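Local structure of alpha-fucosidase (Bifidobacterium bifidum, 2EAB) at residues E579-W584 / G689-I694; H682-F687 / I725-N730; I511-Y516 / L587-E592; G605-C610 / A635-K640; Y545-A550 / D556-G561. The protein is the catalytic domain of a glycoside hydrolase family 95 enzyme that probably hydrolyses alpha-1,2 linkages to release L-fucose from glycans. All blocks are in the same frame, centred on the assembly; numbering follows the deposited sequence.

Contact 1 (E579-W584 / G689-I694); sequences ESSLVW and GDLITI
With its CG anti to the backbone N (chi1 -173°), L691 reaches out from its loop toward helix 577-596, where W584 carries its indole in the same anti setting (chi1 -177°). One methyl of the leucine branch, L691 CD1, lies 3.6 Å from the centroid of the six-membered ring of W584, only 1° off the ring normal, a nearly ideal CH-pi contact. The other methyl extends to the preceding helical turn, with L691 CD2 3.5 Å from S581 OG. A small serine lets that methyl come close to the helix, and its hydroxyl is hydrogen-bonded within the helix to T577 O. Both segments belong to the family 95 catalytic domain, and the loop 689-694 carries D690, which helps bind a calcium ion in another structure of this protein. The carboxylate oxygen D690 OD1 meets the indole at its edge, in the ring plane, 3.3 Å from W584 CZ3, where the C-H rim offers partial positive charge. Q585 NE2 is hydrogen-bonded to the same oxygen, while D690 OD2 pairs with the amine of a bound Tris molecule. K636 and L639 of helix 632-639 also pack on W584.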
# COMPACT_ATOMS: atom_id res chain seq x y z
N GLU A 579 13.43 0.80 -15.55
CA GLU A 579 14.33 -0.03 -14.76
C GLU A 579 15.57 0.71 -14.28
O GLU A 579 16.00 0.54 -13.14
CB GLU A 579 14.73 -1.31 -15.50
CG GLU A 579 13.58 -2.28 -15.69
CD GLU A 579 14.01 -3.72 -15.90
OE1 GLU A 579 15.22 -3.99 -16.07
OE2 GLU A 579 13.13 -4.61 -15.90
N SER A 580 16.15 1.54 -15.15
CA SER A 580 17.33 2.30 -14.76
C SER A 580 17.04 3.29 -13.64
O SER A 580 17.88 3.48 -12.76
CB SER A 580 17.98 2.99 -15.95
OG SER A 580 18.54 2.02 -16.81
N SER A 581 15.87 3.91 -13.67
CA SER A 581 15.49 4.83 -12.59
C SER A 581 15.38 4.10 -11.27
O SER A 581 15.82 4.61 -10.23
CB SER A 581 14.17 5.54 -12.91
OG SER A 581 14.32 6.39 -14.04
N LEU A 582 14.81 2.90 -11.31
CA LEU A 582 14.66 2.10 -10.10
C LEU A 582 16.01 1.60 -9.58
O LEU A 582 16.26 1.63 -8.37
CB LEU A 582 13.72 0.92 -10.35
CG LEU A 582 12.25 1.30 -10.49
CD1 LEU A 582 11.43 0.09 -10.86
CD2 LEU A 582 11.70 1.96 -9.23
N VAL A 583 16.88 1.13 -10.47
CA VAL A 583 18.18 0.62 -10.02
C VAL A 583 19.05 1.77 -9.50
O VAL A 583 19.74 1.62 -8.49
CB VAL A 583 18.87 -0.23 -11.11
CG1 VAL A 583 20.29 -0.61 -10.70
CG2 VAL A 583 18.05 -1.48 -11.38
N TRP A 584 18.99 2.91 -10.18
CA TRP A 584 19.68 4.11 -9.72
C TRP A 584 19.24 4.47 -8.30
O TRP A 584 20.08 4.74 -7.43
CB TRP A 584 19.42 5.27 -10.69
CG TRP A 584 20.14 6.54 -10.36
CD1 TRP A 584 21.36 6.95 -10.82
CD2 TRP A 584 19.67 7.59 -9.50
NE1 TRP A 584 21.67 8.18 -10.31
CE2 TRP A 584 20.65 8.60 -9.50
CE3 TRP A 584 18.50 7.78 -8.75
CZ2 TRP A 584 20.51 9.78 -8.76
CZ3 TRP A 584 18.36 8.96 -8.01
CH2 TRP A 584 19.36 9.95 -8.03
N GLY A 689 10.67 8.62 -6.47
CA GLY A 689 12.11 8.85 -6.39
C GLY A 689 12.56 10.29 -6.23
O GLY A 689 11.74 11.20 -6.08
N ASP A 690 13.87 10.48 -6.25
CA ASP A 690 14.46 11.82 -6.16
C ASP A 690 15.39 12.12 -7.32
O ASP A 690 16.27 12.98 -7.23
CB ASP A 690 15.16 12.06 -4.81
CG ASP A 690 16.47 11.30 -4.67
OD1 ASP A 690 16.80 10.45 -5.52
OD2 ASP A 690 17.18 11.57 -3.67
N LEU A 691 15.17 11.41 -8.42
CA LEU A 691 15.92 11.60 -9.65
C LEU A 691 15.45 12.86 -10.38
O LEU A 691 16.25 13.54 -11.02
CB LEU A 691 15.72 10.36 -10.51
CG LEU A 691 16.49 10.16 -11.81
CD1 LEU A 691 17.99 10.34 -11.63
CD2 LEU A 691 16.17 8.77 -12.31
N ILE A 692 14.16 13.15 -10.27
CA ILE A 692 13.55 14.32 -10.89
C ILE A 692 12.84 15.09 -9.78
O ILE A 692 11.84 14.62 -9.23
CB ILE A 692 12.53 13.93 -11.99
CG1 ILE A 692 13.20 13.08 -13.09
CG2 ILE A 692 11.88 15.18 -12.58
CD1 ILE A 692 12.21 12.41 -14.04
N THR A 693 13.38 16.26 -9.44
CA THR A 693 12.84 17.06 -8.36
C THR A 693 12.71 18.52 -8.76
O THR A 693 13.27 18.96 -9.77
CB THR A 693 13.72 17.02 -7.10
OG1 THR A 693 14.89 17.81 -7.33
CG2 THR A 693 14.13 15.59 -6.72
N ILE A 694 11.97 19.25 -7.93
CA ILE A 694 11.75 20.68 -8.12
C ILE A 694 13.08 21.47 -8.18
O ILE A 694 13.13 22.55 -8.76
CB ILE A 694 10.78 21.23 -7.03
CG1 ILE A 694 10.21 22.60 -7.41
CG2 ILE A 694 11.44 21.23 -5.64
CD1 ILE A 694 9.23 22.57 -8.57

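Contact 2 (H682-F687 / I725-N730); sequences HLLGLF and IGQRIN
A buried loop-on-helix contact joins F687, in the loop 682-687, to N730 on helix 722-734, deep in the catalytic domain. The F687 ring turns one face to N730, with the amide plane tilted 35° from it: N730 CB stands 3.4 Å from the centroid of the F687 ring and 6° off its normal, a CH-pi contact over the centre of the face. F687 gets there by holding CG anti to its backbone N (chi1 -175°), which swings the ring onto the helix. The amide runs on toward the rim, N730 OD1 3.4 Å from F687 CZ. Both amide N-H groups are used, N730 ND2 donating to G726 O one turn back at 2.9 Å and also to G771 O, and OD1 is hydrogen-bonded to S774 OG; together these hold the amide's rotation. An asparagine suits this place because it serves both an aromatic face and buried polar partners. Nearby, Q727 stretches out extended toward L684, its NE2 3.8 Å from L684 CD2. A water accepts from Q727 NE2 at 2.9 Å and donates to F687 O at 2.8 Å, tying loop backbone to helix side chain. W430 meets the F687 ring edge-to-face, and a bound ethanediol, probably from the crystallisation liquor, lies against it, which may mark a pocket where a loop folds over a helix of the (alpha/alpha)6 barrel expected of family 95.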
# COMPACT_ATOMS: atom_id res chain seq x y z
N HIS A 682 8.30 5.36 -16.91
CA HIS A 682 9.54 6.13 -16.98
C HIS A 682 9.57 7.35 -16.06
O HIS A 682 10.57 8.09 -16.05
CB HIS A 682 9.80 6.55 -18.42
CG HIS A 682 8.74 7.45 -18.99
ND1 HIS A 682 7.39 7.17 -18.89
CD2 HIS A 682 8.84 8.60 -19.70
CE1 HIS A 682 6.71 8.12 -19.49
NE2 HIS A 682 7.56 9.00 -19.99
N LEU A 683 8.51 7.56 -15.28
CA LEU A 683 8.46 8.72 -14.39
C LEU A 683 8.61 8.37 -12.91
O LEU A 683 8.38 9.22 -12.05
CB LEU A 683 7.19 9.54 -14.64
CG LEU A 683 7.07 10.15 -16.04
CD1 LEU A 683 5.80 10.96 -16.14
CD2 LEU A 683 8.28 11.00 -16.43
N LEU A 684 9.04 7.15 -12.60
CA LEU A 684 9.24 6.75 -11.21
C LEU A 684 10.33 7.54 -10.50
O LEU A 684 10.36 7.61 -9.27
CB LEU A 684 9.48 5.25 -11.11
CG LEU A 684 8.38 4.37 -11.69
CD1 LEU A 684 8.69 2.90 -11.43
CD2 LEU A 684 6.99 4.74 -11.15
N GLY A 685 11.23 8.15 -11.28
CA GLY A 685 12.25 9.04 -10.74
C GLY A 685 11.70 10.37 -10.22
O GLY A 685 12.34 11.03 -9.40
N LEU A 686 10.54 10.76 -10.75
CA LEU A 686 9.78 11.93 -10.28
C LEU A 686 8.96 11.60 -9.03
O LEU A 686 8.95 12.37 -8.06
CB LEU A 686 8.85 12.44 -11.39
CG LEU A 686 7.77 13.44 -10.98
CD1 LEU A 686 8.37 14.78 -10.61
CD2 LEU A 686 6.74 13.62 -12.08
N PHE A 687 8.26 10.48 -9.08
CA PHE A 687 7.59 9.94 -7.91
C PHE A 687 7.61 8.42 -7.99
O PHE A 687 7.17 7.85 -8.99
CB PHE A 687 6.14 10.42 -7.76
CG PHE A 687 5.53 9.94 -6.49
CD1 PHE A 687 5.63 10.70 -5.33
CD2 PHE A 687 4.97 8.67 -6.42
CE1 PHE A 687 5.13 10.22 -4.13
CE2 PHE A 687 4.48 8.18 -5.22
CZ PHE A 687 4.56 8.96 -4.07
N ILE A 725 -4.74 6.68 -11.30
CA ILE A 725 -5.06 7.98 -10.73
C ILE A 725 -4.23 8.24 -9.46
O ILE A 725 -3.75 9.36 -9.25
CB ILE A 725 -6.59 8.21 -10.53
CG1 ILE A 725 -6.90 9.70 -10.34
CG2 ILE A 725 -7.15 7.38 -9.37
CD1 ILE A 725 -6.59 10.54 -11.56
N GLY A 726 -4.02 7.21 -8.64
CA GLY A 726 -3.17 7.34 -7.46
C GLY A 726 -1.76 7.78 -7.82
O GLY A 726 -1.21 8.70 -7.20
N GLN A 727 -1.18 7.14 -8.83
CA GLN A 727 0.15 7.52 -9.30
C GLN A 727 0.19 8.95 -9.84
O GLN A 727 1.11 9.72 -9.55
CB GLN A 727 0.64 6.55 -10.38
CG GLN A 727 2.00 6.92 -10.92
CD GLN A 727 2.43 6.05 -12.08
OE1 GLN A 727 1.63 5.31 -12.66
NE2 GLN A 727 3.71 6.12 -12.42
N ARG A 728 -0.83 9.31 -10.62
CA ARG A 728 -0.86 10.63 -11.23
C ARG A 728 -0.97 11.75 -10.20
O ARG A 728 -0.30 12.77 -10.33
CB ARG A 728 -1.95 10.72 -12.30
CG ARG A 728 -1.60 9.89 -13.52
CD ARG A 728 -2.74 9.78 -14.49
NE ARG A 728 -2.49 8.73 -15.48
CZ ARG A 728 -3.13 8.62 -16.63
NH1 ARG A 728 -4.06 9.50 -16.98
NH2 ARG A 728 -2.84 7.62 -17.46
N ILE A 729 -1.80 11.56 -9.18
CA ILE A 729 -1.90 12.55 -8.10
C ILE A 729 -0.54 12.79 -7.45
O ILE A 729 -0.09 13.94 -7.32
CB ILE A 729 -2.94 12.13 -7.04
CG1 ILE A 729 -4.35 12.11 -7.64
CG2 ILE A 729 -2.92 13.07 -5.83
CD1 ILE A 729 -5.37 11.35 -6.81
N ASN A 730 0.14 11.72 -7.06
CA ASN A 730 1.44 11.84 -6.41
C ASN A 730 2.51 12.44 -7.31
O ASN A 730 3.33 13.25 -6.86
CB ASN A 730 1.89 10.50 -5.84
CG ASN A 730 1.16 10.15 -4.56
OD1 ASN A 730 1.60 10.51 -3.46
ND2 ASN A 730 0.04 9.44 -4.69
O HOH W 1 5.21 8.12 -11.02

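Contact 3 (I511-Y516 / L587-E592); sequences ILQNVY and LNDAIE. With TRS (2-amino-2-hydroxymethyl-propane-1,3-diol), chain K.
Water and a bound Tris molecule, rather than direct polar bonds, join D589 to Q513 and L512 across two helices whose axes come no nearer than 10.6 Å in these segments. D589 OD2 receives two water protons: one water, at 2.6 Å from D589 OD2, gives a second, weak bond to L512 O; the other donates also to Q513 O and accepts from the Tris amine. The Tris hydroxyls extend the network, O2 donating to D589 OD1 at 2.7 Å and O3 to Q513 OE1 at 2.6 Å. Aspartate and glutamine suit these places, since each presents a strong acceptor to the polyol. The rest of the contact is van der Waals packing. Y516, with CG anti to its backbone N (chi1 -176°), lays its ring alongside D589: D589 CB sits over the Y516 face, 4.2 Å from the ring centroid, a CH-pi contact, and the carboxylate plane is only 26° from that of the ring, with D589 CG 3.6 Å from Y516 CD2. Y516 OH rests 3.4 Å from E592 CB. The helices run in roughly the same direction, 30° apart, consistent with like-directed neighbours in an (alpha/alpha)6 barrel, and helix 525-546 packs on both. The Tris, probably from the crystallisation liquor, also bonds E517, E520 and P688 and probably marks a polar pocket beside E520 and D690, which bind calcium in another structure of this protein but not here.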
# COMPACT_ATOMS: atom_id res chain seq x y z
N ILE A 511 10.20 -2.11 -4.39
CA ILE A 511 9.65 -2.32 -3.05
C ILE A 511 10.69 -2.01 -1.97
O ILE A 511 10.33 -1.60 -0.87
CB ILE A 511 9.01 -3.72 -2.88
CG1 ILE A 511 7.97 -3.73 -1.75
CG2 ILE A 511 10.08 -4.80 -2.67
CD1 ILE A 511 6.73 -2.89 -2.05
N LEU A 512 11.97 -2.19 -2.28
CA LEU A 512 13.03 -1.78 -1.36
C LEU A 512 13.03 -0.29 -1.07
O LEU A 512 13.51 0.13 -0.01
CB LEU A 512 14.40 -2.25 -1.83
CG LEU A 512 14.64 -3.75 -1.65
CD1 LEU A 512 15.89 -4.18 -2.42
CD2 LEU A 512 14.74 -4.16 -0.19
N GLN A 513 12.50 0.52 -1.98
CA GLN A 513 12.32 1.94 -1.67
C GLN A 513 11.39 2.13 -0.48
O GLN A 513 11.70 2.89 0.45
CB GLN A 513 11.79 2.73 -2.85
CG GLN A 513 12.78 2.92 -3.97
CD GLN A 513 12.33 3.96 -4.99
OE1 GLN A 513 11.85 5.02 -4.62
NE2 GLN A 513 12.51 3.65 -6.27
N ASN A 514 10.24 1.45 -0.50
CA ASN A 514 9.30 1.54 0.61
C ASN A 514 9.94 1.09 1.91
O ASN A 514 9.69 1.66 2.97
CB ASN A 514 8.06 0.68 0.36
CG ASN A 514 7.21 1.16 -0.81
OD1 ASN A 514 6.18 1.81 -0.61
ND2 ASN A 514 7.62 0.82 -2.01
N VAL A 515 10.77 0.06 1.82
CA VAL A 515 11.47 -0.48 2.98
C VAL A 515 12.48 0.53 3.52
O VAL A 515 12.50 0.81 4.72
CB VAL A 515 12.14 -1.85 2.66
CG1 VAL A 515 12.99 -2.32 3.81
CG2 VAL A 515 11.08 -2.89 2.34
N TYR A 516 13.31 1.10 2.64
CA TYR A 516 14.30 2.07 3.07
C TYR A 516 13.66 3.31 3.71
O TYR A 516 14.23 3.91 4.63
CB TYR A 516 15.26 2.47 1.93
CG TYR A 516 16.33 3.40 2.43
CD1 TYR A 516 17.36 2.93 3.25
CD2 TYR A 516 16.30 4.77 2.13
CE1 TYR A 516 18.33 3.79 3.75
CE2 TYR A 516 17.29 5.63 2.63
CZ TYR A 516 18.29 5.13 3.44
OH TYR A 516 19.27 5.96 3.95
N LEU A 587 20.61 1.90 -5.68
CA LEU A 587 22.02 2.11 -5.38
C LEU A 587 22.22 3.38 -4.54
O LEU A 587 23.06 3.40 -3.64
CB LEU A 587 22.85 2.16 -6.66
CG LEU A 587 22.93 0.85 -7.45
CD1 LEU A 587 23.63 1.07 -8.78
CD2 LEU A 587 23.63 -0.26 -6.66
N ASN A 588 21.43 4.40 -4.84
CA ASN A 588 21.44 5.64 -4.07
C ASN A 588 21.08 5.38 -2.60
O ASN A 588 21.83 5.76 -1.69
CB ASN A 588 20.47 6.64 -4.71
CG ASN A 588 20.80 8.08 -4.38
OD1 ASN A 588 21.68 8.38 -3.56
ND2 ASN A 588 20.10 8.99 -5.03
N ASP A 589 19.96 4.69 -2.39
CA ASP A 589 19.53 4.30 -1.04
C ASP A 589 20.56 3.40 -0.36
O ASP A 589 20.84 3.58 0.84
CB ASP A 589 18.18 3.56 -1.08
CG ASP A 589 16.98 4.47 -1.36
OD1 ASP A 589 17.12 5.71 -1.42
OD2 ASP A 589 15.86 3.92 -1.50
N ALA A 590 21.11 2.44 -1.10
CA ALA A 590 22.10 1.51 -0.55
C ALA A 590 23.35 2.24 -0.08
O ALA A 590 23.88 1.94 1.00
CB ALA A 590 22.45 0.44 -1.57
N ILE A 591 23.82 3.19 -0.88
CA ILE A 591 24.97 4.01 -0.52
C ILE A 591 24.68 4.80 0.75
O ILE A 591 25.52 4.88 1.66
CB ILE A 591 25.39 4.94 -1.68
CG1 ILE A 591 26.04 4.11 -2.80
CG2 ILE A 591 26.35 6.03 -1.21
CD1 ILE A 591 26.11 4.80 -4.14
N GLU A 592 23.48 5.37 0.84
CA GLU A 592 23.10 6.11 2.04
C GLU A 592 23.02 5.22 3.28
O GLU A 592 23.48 5.62 4.36
CB GLU A 592 21.80 6.89 1.83
CG GLU A 592 21.96 8.02 0.83
CD GLU A 592 23.11 8.94 1.20
OE1 GLU A 592 23.09 9.50 2.32
OE2 GLU A 592 24.06 9.08 0.39
C TRS K . 12.74 7.85 -1.83
C1 TRS K . 12.70 9.38 -1.82
C2 TRS K . 14.00 7.36 -2.51
C3 TRS K . 11.51 7.28 -2.54
N TRS K . 12.75 7.39 -0.45
O1 TRS K . 12.72 9.92 -3.15
O2 TRS K . 15.18 7.54 -1.91
O3 TRS K . 11.28 5.91 -2.20
O HOH W 2 15.76 1.36 -1.40
O HOH W 3 13.68 4.81 -0.15

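Contact 4 (G605-C610 / A635-K640); sequences GNTTDC and AKSLLK
The loop 605-610 curves past the last turns of helix 632-639, its backbone coming within 7.3 Å (T607 CA to S637 CA), just before the chain leaves the helix at K640 with positive phi. C610 carries most of the contact. Its sulfur, set anti to the backbone N (chi1 176°), points at the helix and meets two residues, with C610 SG 3.5 Å from S637 OG and 3.7 Å from L638 CD1. L638 approaches with its branched end, CD1 and CG nearest, which packs against one side of the sulfur, an apolar neighbour for the disulfide. S637 OG is hydrogen-bonded to C634 O, one turn back in the helix, and in that position it lies beside the sulfur. T607 adds its methyl, T607 CG2 being 3.7 Å from S637 OG, a light contact near the surface where a small beta-branched residue fits well. The loop holds its own shape: N606 OD1 accepts from T608 N at 2.9 Å in an Asx turn, the N-H lying above the amide carbonyl plane, and N629 ND2 bonds the backbone oxygens of N606 and T608. Covalently, C610 is joined by a disulfide to C634 of helix 632-639, so this is a disulfide-anchored surface loop, pinned to that helix of the catalytic domain and far from the calcium sites.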
# COMPACT_ATOMS: atom_id res chain seq x y z
N GLY A 605 32.55 2.75 -2.46
CA GLY A 605 33.56 3.02 -3.47
C GLY A 605 33.55 4.45 -3.96
O GLY A 605 33.32 5.38 -3.18
N ASN A 606 33.79 4.62 -5.25
CA ASN A 606 33.97 5.93 -5.86
C ASN A 606 33.85 5.83 -7.37
O ASN A 606 33.54 4.75 -7.90
CB ASN A 606 35.33 6.52 -5.46
CG ASN A 606 36.50 5.63 -5.88
OD1 ASN A 606 36.52 5.08 -6.98
ND2 ASN A 606 37.49 5.50 -5.00
N THR A 607 34.10 6.93 -8.07
CA THR A 607 34.02 6.94 -9.54
C THR A 607 35.40 7.04 -10.20
O THR A 607 35.51 7.51 -11.34
CB THR A 607 33.09 8.06 -10.05
OG1 THR A 607 33.59 9.34 -9.61
CG2 THR A 607 31.67 7.87 -9.52
N THR A 608 36.43 6.59 -9.50
CA THR A 608 37.79 6.57 -10.03
C THR A 608 37.98 5.33 -10.90
O THR A 608 37.69 4.22 -10.46
CB THR A 608 38.83 6.58 -8.89
OG1 THR A 608 38.58 7.69 -8.02
CG2 THR A 608 40.25 6.69 -9.44
N ASP A 609 38.48 5.54 -12.12
CA ASP A 609 38.65 4.46 -13.09
C ASP A 609 37.34 3.70 -13.28
O ASP A 609 37.29 2.46 -13.23
CB ASP A 609 39.80 3.53 -12.69
CG ASP A 609 41.13 4.26 -12.59
OD1 ASP A 609 41.44 5.05 -13.50
OD2 ASP A 609 41.85 4.03 -11.60
N CYS A 610 36.28 4.47 -13.48
CA CYS A 610 34.93 3.95 -13.56
C CYS A 610 34.44 4.03 -15.00
O CYS A 610 34.34 5.11 -15.58
CB CYS A 610 34.02 4.74 -12.62
SG CYS A 610 32.29 4.31 -12.69
N ALA A 635 28.76 2.12 -10.38
CA ALA A 635 27.59 1.60 -11.10
C ALA A 635 26.50 2.67 -11.23
O ALA A 635 25.95 2.89 -12.31
CB ALA A 635 27.05 0.36 -10.40
N LYS A 636 26.22 3.36 -10.12
CA LYS A 636 25.18 4.39 -10.09
C LYS A 636 25.48 5.50 -11.10
O LYS A 636 24.58 5.97 -11.81
CB LYS A 636 25.06 4.96 -8.68
CG LYS A 636 24.07 6.09 -8.52
CD LYS A 636 23.94 6.48 -7.06
CE LYS A 636 23.21 7.80 -6.90
NZ LYS A 636 24.06 8.95 -7.27
N SER A 637 26.75 5.90 -11.18
CA SER A 637 27.17 7.00 -12.05
C SER A 637 27.09 6.65 -13.54
O SER A 637 27.10 7.54 -14.39
CB SER A 637 28.60 7.44 -11.71
OG SER A 637 29.57 6.54 -12.23
N LEU A 638 27.02 5.36 -13.85
CA LEU A 638 27.05 4.90 -15.24
C LEU A 638 25.68 4.65 -15.85
O LEU A 638 25.57 4.41 -17.06
CB LEU A 638 27.91 3.64 -15.37
CG LEU A 638 29.40 3.81 -15.11
CD1 LEU A 638 30.06 2.44 -15.02
CD2 LEU A 638 30.07 4.67 -16.17
N LEU A 639 24.63 4.71 -15.03
CA LEU A 639 23.28 4.42 -15.52
C LEU A 639 22.73 5.54 -16.39
O LEU A 639 22.04 5.27 -17.38
CB LEU A 639 22.34 4.12 -14.35
CG LEU A 639 22.60 2.81 -13.60
CD1 LEU A 639 21.87 2.81 -12.28
CD2 LEU A 639 22.21 1.60 -14.44
N LYS A 640 23.04 6.78 -16.03
CA LYS A 640 22.53 7.96 -16.75
C LYS A 640 21.05 7.77 -17.09
O LYS A 640 20.65 7.80 -18.26
CB LYS A 640 23.37 8.23 -18.00
CG LYS A 640 24.78 8.71 -17.69
CD LYS A 640 25.66 8.80 -18.94
CE LYS A 640 25.06 9.66 -20.05
NZ LYS A 640 25.75 9.40 -21.35

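Contact 5 (Y545-A550 / D556-G561); sequences YMLHKA and DRLTTG
L547 packs against L558 and T560 and over the backbone oxygen of T559. Its CB lies 3.9 Å from T559 O; beyond CG the branch divides, L547 CD1 meeting L558 CD1 at 4.1 Å and L547 CD2 touching T560 CG2 at 3.8 Å and T559 O at 3.5 Å. A branched leucine can thus touch two side chains and the T559 carbonyl at once. The next residue begins the antiparallel pairing: H548 and T559 form a hydrogen-bonded pair, H548 N giving to T559 O and T559 N to H548 O, both at 2.9 Å, while K549 and L558 follow as a non-hydrogen-bonded pair. A550 N then donates to R557 O at 3.0 Å. H548 and T559 lie side by side on one face, their NE2 and OG1 both bonded to D574 OD1 of the adjoining strand. T559 OG1 also accepts from G561 N, an ST turn, with glycine tolerating the positive phi (74°). At the turn end, near the surface, K549 NZ makes a long salt bridge to D556 OD1 (3.5 Å) and also donates to a water. Short, nearly straight backbone bonds therefore probably supply most of the hairpin's polar hold, the charge pair at the turn end adding only a little.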
# COMPACT_ATOMS: atom_id res chain seq x y z
N TYR A 545 25.20 -9.48 -11.53
CA TYR A 545 24.47 -10.37 -12.42
C TYR A 545 23.59 -9.69 -13.47
O TYR A 545 23.46 -10.21 -14.58
CB TYR A 545 23.63 -11.36 -11.61
CG TYR A 545 24.46 -12.23 -10.70
CD1 TYR A 545 25.01 -13.42 -11.17
CD2 TYR A 545 24.71 -11.85 -9.38
CE1 TYR A 545 25.79 -14.21 -10.35
CE2 TYR A 545 25.49 -12.64 -8.55
CZ TYR A 545 26.02 -13.82 -9.04
OH TYR A 545 26.78 -14.62 -8.21
N MET A 546 23.01 -8.55 -13.12
CA MET A 546 21.97 -7.95 -13.97
C MET A 546 22.43 -6.85 -14.92
O MET A 546 21.96 -6.77 -16.05
CB MET A 546 20.80 -7.45 -13.12
CG MET A 546 20.17 -8.52 -12.22
SD MET A 546 19.41 -9.88 -13.12
CE MET A 546 17.99 -9.06 -13.84
N LEU A 547 23.33 -5.99 -14.46
CA LEU A 547 23.79 -4.86 -15.27
C LEU A 547 24.75 -5.28 -16.36
O LEU A 547 25.55 -6.20 -16.18
CB LEU A 547 24.47 -3.80 -14.39
CG LEU A 547 23.59 -3.13 -13.33
CD1 LEU A 547 24.39 -2.12 -12.52
CD2 LEU A 547 22.38 -2.46 -13.98
N HIS A 548 24.66 -4.61 -17.51
CA HIS A 548 25.65 -4.79 -18.56
C HIS A 548 25.92 -3.47 -19.26
O HIS A 548 25.15 -2.52 -19.12
CB HIS A 548 25.25 -5.92 -19.54
CG HIS A 548 24.29 -5.52 -20.63
ND1 HIS A 548 24.16 -6.25 -21.79
CD2 HIS A 548 23.42 -4.48 -20.73
CE1 HIS A 548 23.26 -5.68 -22.57
NE2 HIS A 548 22.80 -4.60 -21.95
N LYS A 549 27.04 -3.40 -19.98
CA LYS A 549 27.30 -2.27 -20.86
C LYS A 549 26.34 -2.37 -22.03
O LYS A 549 26.28 -3.40 -22.71
CB LYS A 549 28.75 -2.27 -21.35
CG LYS A 549 29.03 -1.23 -22.42
CD LYS A 549 30.50 -1.18 -22.80
CE LYS A 549 30.74 -0.17 -23.92
NZ LYS A 549 30.30 1.22 -23.57
N ALA A 550 25.58 -1.30 -22.26
CA ALA A 550 24.60 -1.27 -23.34
C ALA A 550 25.25 -1.44 -24.71
O ALA A 550 26.40 -1.05 -24.92
CB ALA A 550 23.82 0.02 -23.31
N ASP A 556 25.95 5.14 -24.46
CA ASP A 556 27.10 4.84 -23.62
C ASP A 556 26.69 4.86 -22.16
O ASP A 556 26.67 5.91 -21.52
CB ASP A 556 28.22 5.85 -23.89
CG ASP A 556 29.54 5.46 -23.24
OD1 ASP A 556 29.59 4.47 -22.47
OD2 ASP A 556 30.55 6.16 -23.49
N ARG A 557 26.34 3.69 -21.63
CA ARG A 557 25.84 3.57 -20.26
C ARG A 557 25.75 2.11 -19.87
O ARG A 557 25.73 1.23 -20.74
CB ARG A 557 24.45 4.22 -20.11
CG ARG A 557 23.44 3.80 -21.20
CD ARG A 557 22.00 4.13 -20.83
NE ARG A 557 21.77 5.54 -20.49
CZ ARG A 557 21.60 6.51 -21.39
NH1 ARG A 557 21.67 6.26 -22.69
NH2 ARG A 557 21.38 7.75 -20.96
N LEU A 558 25.69 1.84 -18.57
CA LEU A 558 25.18 0.56 -18.10
C LEU A 558 23.67 0.58 -18.21
O LEU A 558 23.04 1.60 -17.94
CB LEU A 558 25.56 0.29 -16.64
CG LEU A 558 27.03 0.05 -16.30
CD1 LEU A 558 27.17 -0.12 -14.79
CD2 LEU A 558 27.59 -1.16 -17.03
N THR A 559 23.09 -0.55 -18.61
CA THR A 559 21.65 -0.75 -18.49
C THR A 559 21.39 -2.06 -17.77
O THR A 559 22.32 -2.82 -17.46
CB THR A 559 20.93 -0.80 -19.86
OG1 THR A 559 21.35 -1.97 -20.57
CG2 THR A 559 21.17 0.46 -20.69
N THR A 560 20.12 -2.34 -17.52
CA THR A 560 19.71 -3.58 -16.88
C THR A 560 19.48 -4.71 -17.89
O THR A 560 18.97 -5.77 -17.53
CB THR A 560 18.42 -3.38 -16.07
OG1 THR A 560 17.42 -2.81 -16.92
CG2 THR A 560 18.66 -2.46 -14.89
N GLY A 561 19.87 -4.51 -19.15
CA GLY A 561 19.67 -5.53 -20.17
C GLY A 561 18.21 -5.63 -20.58
O GLY A 561 17.46 -4.65 -20.48
O HOH W 4 27.27 1.37 -23.82

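How the contacts relate
Starting from the N terminus, contact 3 opens at 511-516 and closes at 587-592, and contact 5, the hairpin 545-550/556-561, lies wholly within that loop. Contact 1 opens at 579-584, before contact 3 has closed, so the two cross; both use helix 577-596. Contact 4 (605-610/635-640) closes a short disulfide-anchored loop that falls between the two ends of contact 1. Contact 2 opens at 682-687, just ahead of 689-694, and closes at helix 722-734, crossing contact 1. Helix 577-596 is thus the hub, touching helix 507-520, helix 632-639 and the hairpin, while L638 O to L558 N (3.0 Å) joins contacts 4 and 5.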